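Local coordinates for protein beta-1,4-mannanase (Aplysia kurodai, PDB 3VUP) that probably hydrolyses the beta-1,4-linked mannose backbone of mannan in the digestive fluid of the sea hare, at residues A[139-151]-A[206-218]. Residues are numbered along the deposited sequence; the frame is centred on the assembly and turned at random.
Sequences KALKPIVNHVKGH and WQADAIKTTDPGA. With SO4 (sulfate ion), chain H.
Val145 wedges between the side chains of Ile211, Thr214 and Asp215, its two methyls serving different neighbours. With CG1 anti to the backbone N (chi1 169°), that methyl lies 3.7 Å from Asp215 CB and also meets Thr214 CG2, while Val145 CG2 meets Ile211 CG1 at 3.9 Å. Leu141, one turn earlier, crosses Gln207 at about a right angle and sets its CD2 methyl against CB. Branched apolar residues suit this buried side, where each branch can fill a different place; the helix axes approach to 9.2 Å and cross at -36°. Ile211 also packs on Trp157 and Leu159 of strand 157-161: these are two neighbouring outer helices of a TIM barrel, packed against its parallel strands, each leading into the loop before the next strand. At that end Asp215, just past its helix, accepts a nearly straight bond (167°) from Gly150 N to OD2 at 3.0 Å, the N-H arriving from above the carboxylate plane. Water and the salt bridge from OD1 to Arg1 also hold this buried carboxylate, probably stabilising its charge. Gly150, with positive phi, fits the type II turn of 148-151. The outer side is wetter and more open to solvent, although Thr214 CG2 still touches Asn146 CB at 3.6 Å; polar Asn146 suits this edge, a water linking its OD1 to Thr214 O. Lys142 passes its aliphatic part over Ala210, carrying NZ to a sulfate, probably from the crystallisation liquor, that Gln134 and Lys251 also bind.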
loop_
_atom_site.group_PDB
_atom_site.type_symbol
_atom_site.label_atom_id
_atom_site.label_comp_id
_atom_site.label_asym_id
_atom_site.label_seq_id
_atom_site.Cartn_x
_atom_site.Cartn_y
_atom_site.Cartn_z
ATOM N N LYS A 139 4.553 13.773 15.675
ATOM C CA LYS A 139 4.398 15.097 15.077
ATOM C C LYS A 139 3.661 15.113 13.737
ATOM O O LYS A 139 3.170 16.166 13.318
ATOM C CB LYS A 139 5.759 15.784 14.923
ATOM C CG LYS A 139 6.434 16.130 16.234
ATOM C CD LYS A 139 5.768 17.337 16.882
ATOM C CE LYS A 139 6.602 17.910 18.017
ATOM N NZ LYS A 139 6.193 19.309 18.339
ATOM N N ALA A 140 3.605 13.972 13.053
ATOM C CA ALA A 140 2.973 13.916 11.734
ATOM C C ALA A 140 1.906 12.839 11.596
ATOM O O ALA A 140 0.781 13.137 11.216
ATOM C CB ALA A 140 4.020 13.792 10.626
ATOM N N LEU A 141 2.258 11.586 11.873
ATOM C CA LEU A 141 1.330 10.492 11.580
ATOM C C LEU A 141 0.070 10.552 12.438
ATOM O O LEU A 141 -1.046 10.521 11.910
ATOM C CB LEU A 141 2.020 9.136 11.734
ATOM C CG LEU A 141 1.146 7.924 11.408
ATOM C CD1 LEU A 141 0.640 7.945 9.968
ATOM C CD2 LEU A 141 1.934 6.658 11.671
ATOM N N LYS A 142 0.239 10.622 13.755
ATOM C CA LYS A 142 -0.931 10.690 14.613
ATOM C C LYS A 142 -1.820 11.911 14.300
ATOM O O LYS A 142 -3.037 11.766 14.199
ATOM C CB LYS A 142 -0.570 10.568 16.102
ATOM C CG LYS A 142 -0.101 9.166 16.511
ATOM C CD LYS A 142 0.305 9.132 17.975
ATOM C CE LYS A 142 0.643 7.732 18.451
ATOM N NZ LYS A 142 0.823 7.713 19.927
ATOM N N PRO A 143 -1.230 13.112 14.118
ATOM C CA PRO A 143 -2.109 14.228 13.741
ATOM C C PRO A 143 -2.885 14.007 12.439
ATOM O O PRO A 143 -4.065 14.350 12.365
ATOM C CB PRO A 143 -1.133 15.399 13.612
ATOM C CG PRO A 143 -0.068 15.075 14.627
ATOM C CD PRO A 143 0.104 13.587 14.537
ATOM N N ILE A 144 -2.243 13.425 11.434
ATOM C CA ILE A 144 -2.932 13.147 10.178
ATOM C C ILE A 144 -4.070 12.138 10.375
ATOM O O ILE A 144 -5.207 12.371 9.955
ATOM C CB ILE A 144 -1.952 12.647 9.095
ATOM C CG1 ILE A 144 -1.007 13.778 8.665
ATOM C CG2 ILE A 144 -2.723 12.082 7.905
ATOM C CD1 ILE A 144 0.190 13.297 7.871
ATOM N N VAL A 145 -3.751 11.022 11.021
ATOM C CA VAL A 145 -4.718 9.954 11.234
ATOM C C VAL A 145 -5.893 10.440 12.071
ATOM O O VAL A 145 -7.052 10.126 11.780
ATOM C CB VAL A 145 -4.029 8.740 11.889
ATOM C CG1 VAL A 145 -5.047 7.712 12.364
ATOM C CG2 VAL A 145 -3.039 8.113 10.914
ATOM N N ASN A 146 -5.594 11.214 13.107
ATOM C CA ASN A 146 -6.645 11.762 13.947
ATOM C C ASN A 146 -7.559 12.708 13.180
ATOM O O ASN A 146 -8.773 12.709 13.370
ATOM C CB ASN A 146 -6.051 12.487 15.145
ATOM C CG ASN A 146 -7.113 13.056 16.050
ATOM O OD1 ASN A 146 -7.849 12.312 16.703
ATOM N ND2 ASN A 146 -7.211 14.377 16.090
ATOM N N HIS A 147 -6.970 13.515 12.305
ATOM C CA HIS A 147 -7.731 14.531 11.592
ATOM C C HIS A 147 -8.787 13.916 10.670
ATOM O O HIS A 147 -9.852 14.496 10.467
ATOM C CB HIS A 147 -6.795 15.414 10.777
ATOM C CG HIS A 147 -7.465 16.616 10.200
ATOM N ND1 HIS A 147 -7.815 17.705 10.966
ATOM C CD2 HIS A 147 -7.864 16.897 8.937
ATOM C CE1 HIS A 147 -8.392 18.611 10.196
ATOM N NE2 HIS A 147 -8.438 18.143 8.963
ATOM N N VAL A 148 -8.485 12.749 10.110
ATOM C CA VAL A 148 -9.403 12.070 9.197
ATOM C C VAL A 148 -10.007 10.814 9.818
ATOM O O VAL A 148 -10.558 9.972 9.106
ATOM C CB VAL A 148 -8.727 11.726 7.846
ATOM C CG1 VAL A 148 -8.228 13.002 7.170
ATOM C CG2 VAL A 148 -7.594 10.702 8.022
ATOM N N LYS A 149 -9.934 10.709 11.142
ATOM C CA LYS A 149 -10.425 9.550 11.890
ATOM C C LYS A 149 -11.840 9.183 11.459
ATOM O O LYS A 149 -12.715 10.050 11.459
ATOM C CB LYS A 149 -10.417 9.870 13.391
ATOM C CG LYS A 149 -10.864 8.735 14.305
ATOM C CD LYS A 149 -10.904 9.196 15.760
ATOM C CE LYS A 149 -11.416 8.095 16.678
ATOM N NZ LYS A 149 -11.720 8.595 18.050
ATOM N N GLY A 150 -12.067 7.924 11.108
ATOM C CA GLY A 150 -13.393 7.450 10.790
ATOM C C GLY A 150 -13.940 7.821 9.429
ATOM O O GLY A 150 -15.075 7.463 9.136
ATOM N N HIS A 151 -13.167 8.511 8.595
ATOM C CA HIS A 151 -13.705 8.996 7.329
ATOM C C HIS A 151 -14.212 7.838 6.471
ATOM O O HIS A 151 -13.492 6.870 6.239
ATOM C CB HIS A 151 -12.649 9.785 6.558
ATOM C CG HIS A 151 -13.227 10.671 5.505
ATOM N ND1 HIS A 151 -13.860 10.180 4.383
ATOM C CD2 HIS A 151 -13.291 12.020 5.417
ATOM C CE1 HIS A 151 -14.274 11.192 3.641
ATOM N NE2 HIS A 151 -13.946 12.320 4.247
ATOM N N TRP A 206 5.516 0.011 14.541
ATOM C CA TRP A 206 5.220 1.225 15.298
ATOM C C TRP A 206 4.198 2.097 14.580
ATOM O O TRP A 206 3.317 2.678 15.210
ATOM C CB TRP A 206 6.491 2.018 15.596
ATOM C CG TRP A 206 7.369 1.403 16.656
ATOM C CD1 TRP A 206 7.302 0.130 17.167
ATOM C CD2 TRP A 206 8.444 2.053 17.344
ATOM N NE1 TRP A 206 8.275 -0.045 18.124
ATOM C CE2 TRP A 206 8.991 1.116 18.249
ATOM C CE3 TRP A 206 9.004 3.332 17.275
ATOM C CZ2 TRP A 206 10.071 1.424 19.079
ATOM C CZ3 TRP A 206 10.073 3.631 18.096
ATOM C CH2 TRP A 206 10.593 2.683 18.990
ATOM N N GLN A 207 4.299 2.188 13.258
ATOM C CA GLN A 207 3.333 2.998 12.530
ATOM C C GLN A 207 1.942 2.368 12.533
ATOM O O GLN A 207 0.943 3.061 12.720
ATOM C CB GLN A 207 3.815 3.285 11.114
ATOM C CG GLN A 207 5.038 4.183 11.056
ATOM C CD GLN A 207 5.501 4.382 9.634
ATOM O OE1 GLN A 207 5.072 5.312 8.958
ATOM N NE2 GLN A 207 6.353 3.486 9.156
ATOM N N ALA A 208 1.872 1.061 12.315
ATOM C CA ALA A 208 0.581 0.393 12.336
ATOM C C ALA A 208 -0.105 0.553 13.691
ATOM O O ALA A 208 -1.304 0.793 13.758
ATOM C CB ALA A 208 0.727 -1.077 11.969
ATOM N N ASP A 209 0.671 0.432 14.766
ATOM C CA ASP A 209 0.116 0.555 16.106
ATOM C C ASP A 209 -0.357 1.979 16.367
ATOM O O ASP A 209 -1.423 2.193 16.943
ATOM C CB ASP A 209 1.136 0.124 17.157
ATOM C CG ASP A 209 0.570 0.148 18.567
ATOM O OD1 ASP A 209 -0.056 -0.849 18.990
ATOM O OD2 ASP A 209 0.774 1.165 19.260
ATOM N N ALA A 210 0.419 2.958 15.920
ATOM C CA ALA A 210 0.031 4.352 16.082
ATOM C C ALA A 210 -1.284 4.644 15.364
ATOM O O ALA A 210 -2.161 5.320 15.905
ATOM C CB ALA A 210 1.129 5.266 15.571
ATOM N N ILE A 211 -1.418 4.132 14.145
ATOM C CA ILE A 211 -2.644 4.332 13.384
ATOM C C ILE A 211 -3.854 3.756 14.117
ATOM O O ILE A 211 -4.872 4.426 14.287
ATOM C CB ILE A 211 -2.522 3.747 11.963
ATOM C CG1 ILE A 211 -1.518 4.563 11.143
ATOM C CG2 ILE A 211 -3.890 3.696 11.271
ATOM C CD1 ILE A 211 -1.112 3.906 9.862
ATOM N N LYS A 212 -3.734 2.515 14.572
ATOM C CA LYS A 212 -4.869 1.842 15.195
ATOM C C LYS A 212 -5.091 2.161 16.678
ATOM O O LYS A 212 -6.064 1.702 17.279
ATOM C CB LYS A 212 -4.858 0.351 14.890
ATOM C CG LYS A 212 -5.237 0.096 13.435
ATOM C CD LYS A 212 -5.328 -1.379 13.079
ATOM C CE LYS A 212 -3.953 -1.991 12.874
ATOM N NZ LYS A 212 -4.059 -3.414 12.462
ATOM N N THR A 213 -4.195 2.946 17.263
ATOM C CA THR A 213 -4.449 3.555 18.565
ATOM C C THR A 213 -5.248 4.840 18.356
ATOM O O THR A 213 -6.162 5.159 19.108
ATOM C CB THR A 213 -3.139 3.910 19.316
ATOM O OG1 THR A 213 -2.325 2.745 19.471
ATOM C CG2 THR A 213 -3.443 4.476 20.693
ATOM N N THR A 214 -4.895 5.572 17.308
ATOM C CA THR A 214 -5.482 6.877 17.032
ATOM C C THR A 214 -6.845 6.767 16.346
ATOM O O THR A 214 -7.778 7.502 16.681
ATOM C CB THR A 214 -4.500 7.702 16.192
ATOM O OG1 THR A 214 -3.266 7.825 16.906
ATOM C CG2 THR A 214 -5.045 9.082 15.911
ATOM N N ASP A 215 -6.945 5.848 15.390
ATOM C CA ASP A 215 -8.203 5.537 14.719
ATOM C C ASP A 215 -8.364 4.022 14.745
ATOM O O ASP A 215 -7.949 3.327 13.811
ATOM C CB ASP A 215 -8.198 6.042 13.276
ATOM C CG ASP A 215 -9.524 5.801 12.564
ATOM O OD1 ASP A 215 -10.449 5.211 13.178
ATOM O OD2 ASP A 215 -9.644 6.195 11.380
ATOM N N PRO A 216 -8.939 3.498 15.840
ATOM C CA PRO A 216 -8.980 2.045 16.022
ATOM C C PRO A 216 -9.728 1.286 14.935
ATOM O O PRO A 216 -9.474 0.098 14.764
ATOM C CB PRO A 216 -9.685 1.879 17.364
ATOM C CG PRO A 216 -9.490 3.149 18.071
ATOM C CD PRO A 216 -9.401 4.222 17.037
ATOM N N GLY A 217 -10.621 1.956 14.214
ATOM C CA GLY A 217 -11.337 1.329 13.120
ATOM C C GLY A 217 -10.675 1.395 11.756
ATOM O O GLY A 217 -11.247 0.905 10.782
ATOM N N ALA A 218 -9.484 1.982 11.674
ATOM C CA ALA A 218 -8.755 2.028 10.412
ATOM C C ALA A 218 -8.079 0.701 10.098
ATOM O O ALA A 218 -7.684 -0.039 11.000
ATOM C CB ALA A 218 -7.724 3.152 10.436
HETATM S S SO4 H . 3.272 5.436 21.553
HETATM O O1 SO4 H . 4.293 6.097 20.743
HETATM O O2 SO4 H . 3.542 3.996 21.649
HETATM O O3 SO4 H . 3.259 6.004 22.897
HETATM O O4 SO4 H . 1.964 5.651 20.935
HETATM O O HOH W 1 -7.416 7.375 9.993
HETATM O O HOH W 2 -7.891 9.916 18.051
#